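Local coordinates for protein SSD1 (Saccharomyces cerevisiae S288C, PDB 7AM1) that binds the 5' and 3' untranslated regions of mRNAs and represses translation, as a non-enzymatic member of the RNase II family, at residues Asp214-Gln219 with Cys699-Asp704; Gln593-Asn598 with His884-Ile889; Lys609-Ile614 with Asp618-Ile623; Met631-Tyr636 with Cys705-Gln710. All blocks are in the same frame, centred on the assembly; numbering follows the deposited sequence.

In the fold
From the N terminus, contact 1 opens first, at 214-219, between strands 206-214 and 221-226 of two separate sheets, the second of them shared with the cold-shock domain CSD2. Contact 2 opens next, at 593-598, and contact 3 then opens and closes within 609-623, nested inside both. Contact 4 opens at 631-636. Helix 689-725 closes contact 1 at 699-704 and contact 4 at 705-710, so these two cross; they touch where D704 meets R633. Contact 2 closes last, at 884-889, crossing contact 1 and enclosing contact 4. It brings the C-terminal sheets against RNB helices and touches contact 3, whereas contacts 1 and 2 lie about 39 Å apart, centre to centre.

Contact 1: Asp214-Gln219 with Cys699-Asp704; sequences DRIPGQ and CNFKKD
F701 swings its CG opposite the backbone N (chi1 174°), which carries the ring off helix 689-725 toward I216, whose CG2 branch takes the same position relative to its own N. The contact joins two parts of the RNase II-family architecture: residues 214-219 run from the end of strand 206-214, in what is probably the first cold-shock domain, as in RNase II relatives, into the loop before strand 221-226, whose sheet is shared with CSD2. This loop packs against the long helix through F701. The evidence for a CH-pi contact is direct, since I216 CG2 lies 3.9 Å from the centroid of the F701 ring and 18° off the ring normal. It is displaced toward the rim, where CG2 of I216 comes 3.7 Å from CD2 of F701. The other branch covers the root of the ring, with I216 CG1 at 3.8 Å from F701 CG. Q219 reaches the far end obliquely, its CG 3.8 Å from CZ of F701. An alanine in place of F701 would remove the ring and is likely to leave I216 CG2 and Q219 CG facing a gap, with the loop less firmly seated on the helix. The Q219 amide is fixed in rotation from within the loop: NE2 of Q219 donates to I216 O at 3.0 Å, with an N-H...O angle of 163°, and meets that oxygen in the carbonyl plane, on a lone pair.

Contact 2: Gln593-Asn598 with His884-Ile889; sequences QNFGYN and HELQKI
E885 OE1 accepts a hydrogen bond of 2.9 Å from a water molecule that also takes a weak one from N594 ND2, so the two segments are bridged through solvent. The second carboxylate oxygen of E885, OE2, pairs with R776 in a salt bridge and has a weak bond from the backbone N of V741. OE1 of E885 also meets the F595 ring, at its edge, 3.5 Å from CE1 of F595, and the carboxylate and ring planes are 76° apart. Such an edge approach suits an acidic oxygen, since it meets the ring hydrogens and not the pi cloud. CB of E885 lies 3.7 Å from the same F595 CE1. Each segment holds a helix end or a chain reversal: helix 582-595 closes in a Schellman motif at G596, whose N bonds back to Q593 O at 2.9 Å, while H884 to Q887 form a type II beta turn between strands 878-884 and 888-896 of two C-terminal sheets. L886 holds the third position of that turn with a positive phi of 72°, and its CD1 comes over one face of F595, 4.1 Å from the ring centroid and 25° off the normal. A serine in place of F595 would remove that face and would probably open a gap between L886 CD1 and the helix end. The same L886 methyl also rests against V619 of helix 617-629.

Contact 3: Lys609-Ile614 with Asp618-Ile623; sequences KGVLKI and DVRVGI
Two successive helices of the RNB domain, 604-612 and 617-629, form a helix-loop-helix pair here; I614 in the short connection packs on V619, R620 and I623 of the second helix, while V611 of the first meets R620 and I623. The polar link is a bond from R620 NH1 to I614 O, 2.8 Å long with an N-H...O angle of 153°. The oxygen lies close to the guanidinium plane, whereas the donor is tilted 19° from the carbonyl plane. A bend at chi3 (62°) turns the R620 guanidinium back to the loop, where NH2 makes a salt bridge with D617 and NH1 has a further weak bond to K615 O. The aliphatic stem of R620 runs beside the first helix, with CG 3.3 Å from V611 O, which also accepts the backbone N of I614.

Apolar branches fill the interior. I614 CG2 meets V619 CB at 4.0 Å, and CG2 of V611 meets CG2 of I623 at 3.9 Å. I623 also faces F588, I592 and F595, so helix 582-595 packs on the I623 side of the contact. Packing is tightest between the terminal methyls, where I614 CD1 and I623 CD1 are only 3.4 Å apart, closer than ordinary van der Waals contact.

Contact 4: Met631-Tyr636 with Cys705-Gln710; sequences MPRARY and CAYQAQ
Two residues after C705, helix 689-725 presents Y707, whose ring stacks on R633 of the RNB domain and so joins that domain to the long helix. Y707 sets its CG opposite the backbone N (chi1 166°), which brings one face of the ring against the R633 guanidinium. The stack is nearly parallel: guanidinium and ring planes differ by 10°, and their centres are 4.1 Å apart. It is displaced toward the root of the tyrosine, since R633 CZ lies 34° off the ring normal and R633 NH1 comes within 3.3 Å of Y707 CB. The cation-pi contact is therefore off-centre, and R633 CD adds a CH-pi contact over the same face, 3.8 Å from Y707 CD2. Salt bridges from NH1 to D704 and from NH2 to E531, with a further bond from NH2 to S527 O, fix the guanidinium over the ring. Past Y707 the helix runs on through Q708 to Q710. Residues 631-636 lead into strand 635-638, which pairs with strand 573-576, and Y707 also touches S527, so the stack lies where this strand, helix 523-529 and helix 689-725 come together.

Contact 1: Asp214-Gln219 with Cys699-Asp704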
# COMPACT_ATOMS: atom_id res chain seq x y z
N ASP A 214 -4.41 -23.44 -4.66
CA ASP A 214 -4.19 -22.60 -5.82
C ASP A 214 -2.99 -21.70 -5.57
O ASP A 214 -2.70 -21.31 -4.44
CB ASP A 214 -5.44 -21.76 -6.12
CG ASP A 214 -5.52 -21.35 -7.58
OD1 ASP A 214 -4.66 -21.77 -8.38
OD2 ASP A 214 -6.47 -20.61 -7.94
N ARG A 215 -2.29 -21.39 -6.66
CA ARG A 215 -1.13 -20.50 -6.64
C ARG A 215 -1.07 -19.80 -7.99
O ARG A 215 -1.16 -20.46 -9.03
CB ARG A 215 0.16 -21.28 -6.38
CG ARG A 215 1.43 -20.46 -6.55
CD ARG A 215 2.67 -21.32 -6.24
NE ARG A 215 2.64 -21.89 -4.90
CZ ARG A 215 3.39 -22.92 -4.51
NH1 ARG A 215 4.23 -23.51 -5.36
NH2 ARG A 215 3.30 -23.37 -3.26
N ILE A 216 -0.94 -18.48 -7.98
CA ILE A 216 -0.75 -17.75 -9.23
C ILE A 216 0.56 -18.28 -9.83
O ILE A 216 1.60 -18.19 -9.17
CB ILE A 216 -0.70 -16.24 -9.02
CG1 ILE A 216 -1.97 -15.75 -8.31
CG2 ILE A 216 -0.52 -15.53 -10.35
CD1 ILE A 216 -3.23 -15.84 -9.13
N PRO A 217 0.56 -18.82 -11.04
CA PRO A 217 1.80 -19.40 -11.58
C PRO A 217 2.73 -18.34 -12.13
O PRO A 217 2.35 -17.19 -12.38
CB PRO A 217 1.29 -20.34 -12.68
CG PRO A 217 0.05 -19.68 -13.17
CD PRO A 217 -0.57 -18.98 -11.98
N GLY A 218 3.99 -18.74 -12.31
CA GLY A 218 4.96 -17.85 -12.92
C GLY A 218 5.34 -16.64 -12.10
O GLY A 218 5.74 -15.62 -12.67
N GLN A 219 5.27 -16.73 -10.78
CA GLN A 219 5.68 -15.61 -9.94
C GLN A 219 7.19 -15.42 -10.03
O GLN A 219 7.95 -16.38 -10.18
CB GLN A 219 5.26 -15.84 -8.49
CG GLN A 219 3.76 -15.84 -8.26
CD GLN A 219 3.39 -16.06 -6.80
OE1 GLN A 219 3.92 -15.41 -5.90
NE2 GLN A 219 2.47 -16.99 -6.56
N CYS A 699 -6.68 -10.54 -11.17
CA CYS A 699 -6.73 -9.09 -11.01
C CYS A 699 -6.28 -8.69 -9.61
O CYS A 699 -5.55 -7.70 -9.44
CB CYS A 699 -8.14 -8.56 -11.28
SG CYS A 699 -8.66 -8.54 -13.01
N ASN A 700 -6.73 -9.42 -8.59
CA ASN A 700 -6.29 -9.15 -7.23
C ASN A 700 -4.77 -9.24 -7.13
O ASN A 700 -4.11 -8.38 -6.53
CB ASN A 700 -6.94 -10.13 -6.26
CG ASN A 700 -8.39 -9.83 -5.99
OD1 ASN A 700 -8.82 -8.68 -6.06
ND2 ASN A 700 -9.16 -10.87 -5.69
N PHE A 701 -4.20 -10.31 -7.69
CA PHE A 701 -2.76 -10.51 -7.59
C PHE A 701 -2.00 -9.35 -8.22
O PHE A 701 -1.12 -8.75 -7.59
CB PHE A 701 -2.39 -11.84 -8.25
CG PHE A 701 -0.91 -12.08 -8.33
CD1 PHE A 701 -0.20 -12.48 -7.22
CD2 PHE A 701 -0.25 -11.93 -9.54
CE1 PHE A 701 1.16 -12.70 -7.30
CE2 PHE A 701 1.12 -12.16 -9.62
CZ PHE A 701 1.82 -12.55 -8.50
N LYS A 702 -2.34 -9.01 -9.46
CA LYS A 702 -1.60 -7.97 -10.17
C LYS A 702 -1.86 -6.59 -9.56
O LYS A 702 -0.96 -5.74 -9.57
CB LYS A 702 -1.95 -7.99 -11.65
CG LYS A 702 -1.66 -9.35 -12.31
CD LYS A 702 -0.19 -9.60 -12.67
CE LYS A 702 0.45 -8.47 -13.46
NZ LYS A 702 1.55 -8.96 -14.34
N LYS A 703 -3.07 -6.34 -9.05
CA LYS A 703 -3.35 -5.04 -8.44
C LYS A 703 -2.59 -4.86 -7.14
O LYS A 703 -2.02 -3.79 -6.88
CB LYS A 703 -4.86 -4.89 -8.21
CG LYS A 703 -5.25 -3.55 -7.62
CD LYS A 703 -6.69 -3.19 -8.01
CE LYS A 703 -7.05 -1.80 -7.55
NZ LYS A 703 -6.22 -0.78 -8.26
N ASP A 704 -2.54 -5.89 -6.31
CA ASP A 704 -1.76 -5.77 -5.08
C ASP A 704 -0.28 -5.64 -5.39
O ASP A 704 0.44 -4.95 -4.67
CB ASP A 704 -2.05 -6.96 -4.17
CG ASP A 704 -3.44 -6.88 -3.56
OD1 ASP A 704 -4.02 -5.78 -3.54
OD2 ASP A 704 -3.97 -7.92 -3.13

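Contact 2: Gln593-Asn598 with His884-Ile889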
# COMPACT_ATOMS: atom_id res chain seq x y z
N GLN A 593 -8.01 3.39 23.45
CA GLN A 593 -8.49 3.61 24.81
C GLN A 593 -7.34 4.02 25.72
O GLN A 593 -7.51 4.90 26.57
CB GLN A 593 -9.19 2.35 25.32
CG GLN A 593 -10.59 2.18 24.75
CD GLN A 593 -11.34 1.01 25.35
OE1 GLN A 593 -10.73 0.06 25.86
NE2 GLN A 593 -12.66 1.07 25.31
N ASN A 594 -6.17 3.41 25.55
CA ASN A 594 -4.99 3.89 26.27
C ASN A 594 -4.71 5.35 25.93
O ASN A 594 -4.30 6.13 26.80
CB ASN A 594 -3.78 3.02 25.95
CG ASN A 594 -3.91 1.60 26.48
OD1 ASN A 594 -4.72 1.33 27.36
ND2 ASN A 594 -3.10 0.69 25.95
N PHE A 595 -4.94 5.73 24.67
CA PHE A 595 -4.78 7.13 24.28
C PHE A 595 -5.80 8.04 24.95
O PHE A 595 -5.58 9.25 25.03
CB PHE A 595 -4.91 7.28 22.76
CG PHE A 595 -3.81 6.61 21.97
CD1 PHE A 595 -2.61 6.25 22.56
CD2 PHE A 595 -3.99 6.35 20.62
CE1 PHE A 595 -1.61 5.64 21.82
CE2 PHE A 595 -3.00 5.74 19.88
CZ PHE A 595 -1.80 5.39 20.48
N GLY A 596 -6.91 7.48 25.44
CA GLY A 596 -7.97 8.26 26.05
C GLY A 596 -9.21 8.42 25.20
O GLY A 596 -10.14 9.12 25.62
N TYR A 597 -9.27 7.79 24.03
CA TYR A 597 -10.44 7.84 23.16
C TYR A 597 -11.27 6.59 23.38
O TYR A 597 -10.76 5.47 23.25
CB TYR A 597 -10.03 7.96 21.69
CG TYR A 597 -9.25 9.21 21.37
CD1 TYR A 597 -7.87 9.24 21.47
CD2 TYR A 597 -9.90 10.37 20.96
CE1 TYR A 597 -7.15 10.39 21.17
CE2 TYR A 597 -9.20 11.52 20.66
CZ TYR A 597 -7.83 11.52 20.77
OH TYR A 597 -7.13 12.67 20.47
N ASN A 598 -12.55 6.77 23.70
CA ASN A 598 -13.44 5.65 24.00
C ASN A 598 -14.63 5.62 23.04
O ASN A 598 -15.72 5.19 23.42
CB ASN A 598 -13.92 5.72 25.45
CG ASN A 598 -12.77 5.78 26.45
OD1 ASN A 598 -12.48 6.84 27.02
ND2 ASN A 598 -12.10 4.65 26.66
N HIS A 884 6.29 8.64 26.47
CA HIS A 884 4.85 8.47 26.59
C HIS A 884 4.21 8.37 25.21
O HIS A 884 4.67 9.00 24.26
CB HIS A 884 4.19 9.65 27.33
CG HIS A 884 4.63 9.81 28.75
ND1 HIS A 884 3.89 9.36 29.82
CD2 HIS A 884 5.74 10.39 29.28
CE1 HIS A 884 4.52 9.65 30.94
NE2 HIS A 884 5.64 10.28 30.65
N GLU A 885 3.13 7.61 25.12
CA GLU A 885 2.40 7.53 23.86
C GLU A 885 1.81 8.89 23.52
O GLU A 885 1.29 9.60 24.39
CB GLU A 885 1.32 6.45 23.95
CG GLU A 885 1.90 5.05 23.99
CD GLU A 885 0.87 3.95 24.17
OE1 GLU A 885 -0.23 4.24 24.70
OE2 GLU A 885 1.17 2.80 23.79
N LEU A 886 1.93 9.28 22.25
CA LEU A 886 1.44 10.53 21.69
C LEU A 886 2.24 11.75 22.15
O LEU A 886 1.84 12.88 21.87
CB LEU A 886 -0.05 10.76 22.00
CG LEU A 886 -0.98 9.69 21.42
CD1 LEU A 886 -2.45 10.07 21.60
CD2 LEU A 886 -0.68 9.44 19.94
N GLN A 887 3.36 11.55 22.84
CA GLN A 887 4.25 12.66 23.13
C GLN A 887 5.12 12.96 21.91
O GLN A 887 5.36 12.10 21.06
CB GLN A 887 5.13 12.34 24.34
N LYS A 888 5.58 14.20 21.83
CA LYS A 888 6.54 14.61 20.81
C LYS A 888 7.95 14.33 21.31
O LYS A 888 8.24 14.52 22.50
CB LYS A 888 6.37 16.09 20.46
CG LYS A 888 4.96 16.49 20.07
CD LYS A 888 4.54 15.83 18.76
CE LYS A 888 3.11 16.18 18.37
NZ LYS A 888 2.11 15.21 18.93
N ILE A 889 8.81 13.87 20.42
CA ILE A 889 10.17 13.49 20.78
C ILE A 889 11.11 13.82 19.62
O ILE A 889 10.74 13.62 18.46
CB ILE A 889 10.24 11.99 21.14
CG1 ILE A 889 11.66 11.59 21.54
CG2 ILE A 889 9.79 11.14 19.96
CD1 ILE A 889 11.78 10.15 21.98
O HOH W 1 -1.96 2.36 23.26

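Contact 3: Lys609-Ile614 with Asp618-Ile623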
# COMPACT_ATOMS: atom_id res chain seq x y z
N LYS A 609 -16.14 7.85 12.14
CA LYS A 609 -16.57 9.13 12.71
C LYS A 609 -15.72 9.50 13.92
O LYS A 609 -15.39 10.67 14.12
CB LYS A 609 -18.04 9.05 13.11
CG LYS A 609 -19.01 9.05 11.94
CD LYS A 609 -20.45 9.06 12.43
CE LYS A 609 -21.41 8.76 11.31
NZ LYS A 609 -22.77 8.37 11.80
N GLY A 610 -15.35 8.50 14.73
CA GLY A 610 -14.50 8.78 15.88
C GLY A 610 -13.13 9.29 15.49
O GLY A 610 -12.60 10.23 16.09
N VAL A 611 -12.54 8.70 14.44
CA VAL A 611 -11.24 9.14 13.96
C VAL A 611 -11.35 10.54 13.38
O VAL A 611 -10.55 11.43 13.71
CB VAL A 611 -10.68 8.14 12.94
CG1 VAL A 611 -9.37 8.64 12.35
CG2 VAL A 611 -10.47 6.77 13.58
N LEU A 612 -12.34 10.77 12.51
CA LEU A 612 -12.48 12.06 11.85
C LEU A 612 -12.77 13.19 12.84
O LEU A 612 -12.51 14.35 12.52
CB LEU A 612 -13.59 11.99 10.79
CG LEU A 612 -13.29 11.06 9.61
CD1 LEU A 612 -14.49 11.00 8.69
CD2 LEU A 612 -12.06 11.51 8.84
N LYS A 613 -13.29 12.87 14.03
CA LYS A 613 -13.57 13.90 15.03
C LYS A 613 -12.31 14.45 15.69
O LYS A 613 -12.37 15.52 16.31
CB LYS A 613 -14.47 13.34 16.14
CG LYS A 613 -15.94 13.73 16.06
CD LYS A 613 -16.50 14.04 17.45
N ILE A 614 -11.18 13.75 15.58
CA ILE A 614 -9.97 14.15 16.30
C ILE A 614 -9.42 15.43 15.70
O ILE A 614 -9.08 15.48 14.51
CB ILE A 614 -8.93 13.02 16.28
CG1 ILE A 614 -9.52 11.75 16.91
CG2 ILE A 614 -7.66 13.43 17.01
CD1 ILE A 614 -8.63 10.55 16.81
N ASP A 618 -1.83 15.23 14.30
CA ASP A 618 -0.87 14.16 14.54
C ASP A 618 -1.55 12.93 15.12
O ASP A 618 -1.30 11.80 14.68
CB ASP A 618 0.24 14.65 15.47
CG ASP A 618 1.10 15.71 14.84
OD1 ASP A 618 1.37 15.62 13.62
OD2 ASP A 618 1.48 16.66 15.55
N VAL A 619 -2.43 13.13 16.10
CA VAL A 619 -3.13 12.00 16.70
C VAL A 619 -4.05 11.34 15.68
O VAL A 619 -4.10 10.11 15.57
CB VAL A 619 -3.91 12.45 17.95
CG1 VAL A 619 -4.64 11.27 18.58
CG2 VAL A 619 -2.98 13.13 18.95
N ARG A 620 -4.79 12.15 14.91
CA ARG A 620 -5.69 11.59 13.92
C ARG A 620 -4.94 10.73 12.91
O ARG A 620 -5.41 9.64 12.54
CB ARG A 620 -6.44 12.72 13.21
CG ARG A 620 -7.61 12.24 12.36
CD ARG A 620 -8.39 13.40 11.78
NE ARG A 620 -7.57 14.22 10.89
CZ ARG A 620 -7.09 15.43 11.18
NH1 ARG A 620 -7.33 16.00 12.36
NH2 ARG A 620 -6.36 16.07 10.28
N VAL A 621 -3.78 11.19 12.46
CA VAL A 621 -2.97 10.41 11.53
C VAL A 621 -2.45 9.15 12.21
O VAL A 621 -2.48 8.06 11.63
CB VAL A 621 -1.82 11.28 10.99
CG1 VAL A 621 -0.75 10.40 10.32
CG2 VAL A 621 -2.36 12.31 10.01
N GLY A 622 -1.98 9.28 13.45
CA GLY A 622 -1.46 8.13 14.16
C GLY A 622 -2.51 7.05 14.35
O GLY A 622 -2.24 5.86 14.16
N ILE A 623 -3.73 7.44 14.72
CA ILE A 623 -4.79 6.46 14.91
C ILE A 623 -5.17 5.82 13.58
O ILE A 623 -5.46 4.62 13.51
CB ILE A 623 -5.99 7.10 15.63
CG1 ILE A 623 -5.56 7.46 17.06
CG2 ILE A 623 -7.21 6.17 15.60
CD1 ILE A 623 -6.67 8.00 17.94

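Contact 4: Met631-Tyr636 with Cys705-Gln710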
# COMPACT_ATOMS: atom_id res chain seq x y z
N MET A 631 -6.11 -4.27 8.66
CA MET A 631 -6.95 -4.65 7.54
C MET A 631 -6.14 -5.03 6.31
O MET A 631 -5.15 -4.37 5.98
CB MET A 631 -7.89 -3.50 7.16
CG MET A 631 -9.12 -3.45 8.01
SD MET A 631 -10.25 -2.18 7.46
CE MET A 631 -9.35 -0.71 7.94
N PRO A 632 -6.54 -6.08 5.61
CA PRO A 632 -5.98 -6.35 4.29
C PRO A 632 -6.64 -5.46 3.25
O PRO A 632 -7.69 -4.85 3.49
CB PRO A 632 -6.31 -7.83 4.06
CG PRO A 632 -7.65 -7.97 4.73
CD PRO A 632 -7.61 -7.05 5.94
N ARG A 633 -6.03 -5.40 2.08
CA ARG A 633 -6.61 -4.67 0.97
C ARG A 633 -7.91 -5.31 0.51
O ARG A 633 -8.22 -6.46 0.83
CB ARG A 633 -5.63 -4.62 -0.20
CG ARG A 633 -4.37 -3.87 0.10
CD ARG A 633 -3.69 -3.54 -1.19
NE ARG A 633 -4.08 -2.23 -1.69
CZ ARG A 633 -4.16 -1.91 -2.98
NH1 ARG A 633 -3.91 -2.81 -3.92
NH2 ARG A 633 -4.49 -0.67 -3.31
N ALA A 634 -8.69 -4.52 -0.24
CA ALA A 634 -9.93 -5.00 -0.83
C ALA A 634 -9.64 -6.10 -1.86
O ALA A 634 -8.51 -6.29 -2.31
CB ALA A 634 -10.67 -3.83 -1.48
N ARG A 635 -10.70 -6.82 -2.24
CA ARG A 635 -10.56 -7.93 -3.18
C ARG A 635 -11.69 -7.91 -4.20
O ARG A 635 -12.86 -7.79 -3.84
CB ARG A 635 -10.61 -9.29 -2.46
CG ARG A 635 -9.66 -9.42 -1.29
CD ARG A 635 -9.68 -10.84 -0.73
NE ARG A 635 -8.67 -11.66 -1.39
CZ ARG A 635 -8.88 -12.43 -2.46
NH1 ARG A 635 -10.08 -12.52 -3.01
NH2 ARG A 635 -7.87 -13.12 -2.97
N TYR A 636 -11.34 -8.05 -5.48
CA TYR A 636 -12.34 -8.42 -6.46
C TYR A 636 -12.84 -9.83 -6.17
O TYR A 636 -12.11 -10.69 -5.67
CB TYR A 636 -11.77 -8.37 -7.88
CG TYR A 636 -11.23 -7.03 -8.31
CD1 TYR A 636 -12.07 -5.93 -8.44
CD2 TYR A 636 -9.89 -6.88 -8.62
CE1 TYR A 636 -11.57 -4.70 -8.85
CE2 TYR A 636 -9.39 -5.68 -9.03
CZ TYR A 636 -10.22 -4.58 -9.14
OH TYR A 636 -9.70 -3.38 -9.55
N CYS A 705 0.18 -6.27 -6.48
CA CYS A 705 1.55 -6.07 -6.93
C CYS A 705 1.79 -4.63 -7.37
O CYS A 705 2.86 -4.07 -7.12
CB CYS A 705 1.86 -7.04 -8.08
SG CYS A 705 2.14 -8.77 -7.56
N ALA A 706 0.82 -4.02 -8.07
CA ALA A 706 0.97 -2.63 -8.49
C ALA A 706 1.04 -1.70 -7.28
O ALA A 706 1.77 -0.71 -7.29
CB ALA A 706 -0.17 -2.21 -9.41
N TYR A 707 0.26 -2.01 -6.24
CA TYR A 707 0.34 -1.26 -4.99
C TYR A 707 1.71 -1.40 -4.35
O TYR A 707 2.34 -0.41 -3.96
CB TYR A 707 -0.76 -1.77 -4.05
CG TYR A 707 -0.64 -1.34 -2.61
CD1 TYR A 707 -1.02 -0.07 -2.20
CD2 TYR A 707 -0.18 -2.22 -1.64
CE1 TYR A 707 -0.92 0.32 -0.88
CE2 TYR A 707 -0.08 -1.84 -0.31
CZ TYR A 707 -0.46 -0.57 0.06
OH TYR A 707 -0.37 -0.19 1.38
N GLN A 708 2.21 -2.64 -4.24
CA GLN A 708 3.52 -2.85 -3.64
C GLN A 708 4.60 -2.13 -4.42
O GLN A 708 5.50 -1.51 -3.83
CB GLN A 708 3.81 -4.35 -3.56
CG GLN A 708 2.86 -5.09 -2.63
CD GLN A 708 3.02 -6.60 -2.65
OE1 GLN A 708 2.59 -7.28 -1.72
NE2 GLN A 708 3.62 -7.13 -3.71
N ALA A 709 4.54 -2.19 -5.76
CA ALA A 709 5.52 -1.48 -6.57
C ALA A 709 5.48 0.01 -6.30
O ALA A 709 6.53 0.66 -6.16
CB ALA A 709 5.26 -1.77 -8.05
N GLN A 710 4.27 0.58 -6.21
CA GLN A 710 4.16 2.02 -6.00
C GLN A 710 4.81 2.43 -4.68
O GLN A 710 5.62 3.36 -4.65
CB GLN A 710 2.69 2.44 -6.04
CG GLN A 710 2.44 3.87 -5.57
CD GLN A 710 1.04 4.36 -5.91
OE1 GLN A 710 0.25 4.71 -5.03
NE2 GLN A 710 0.73 4.39 -7.20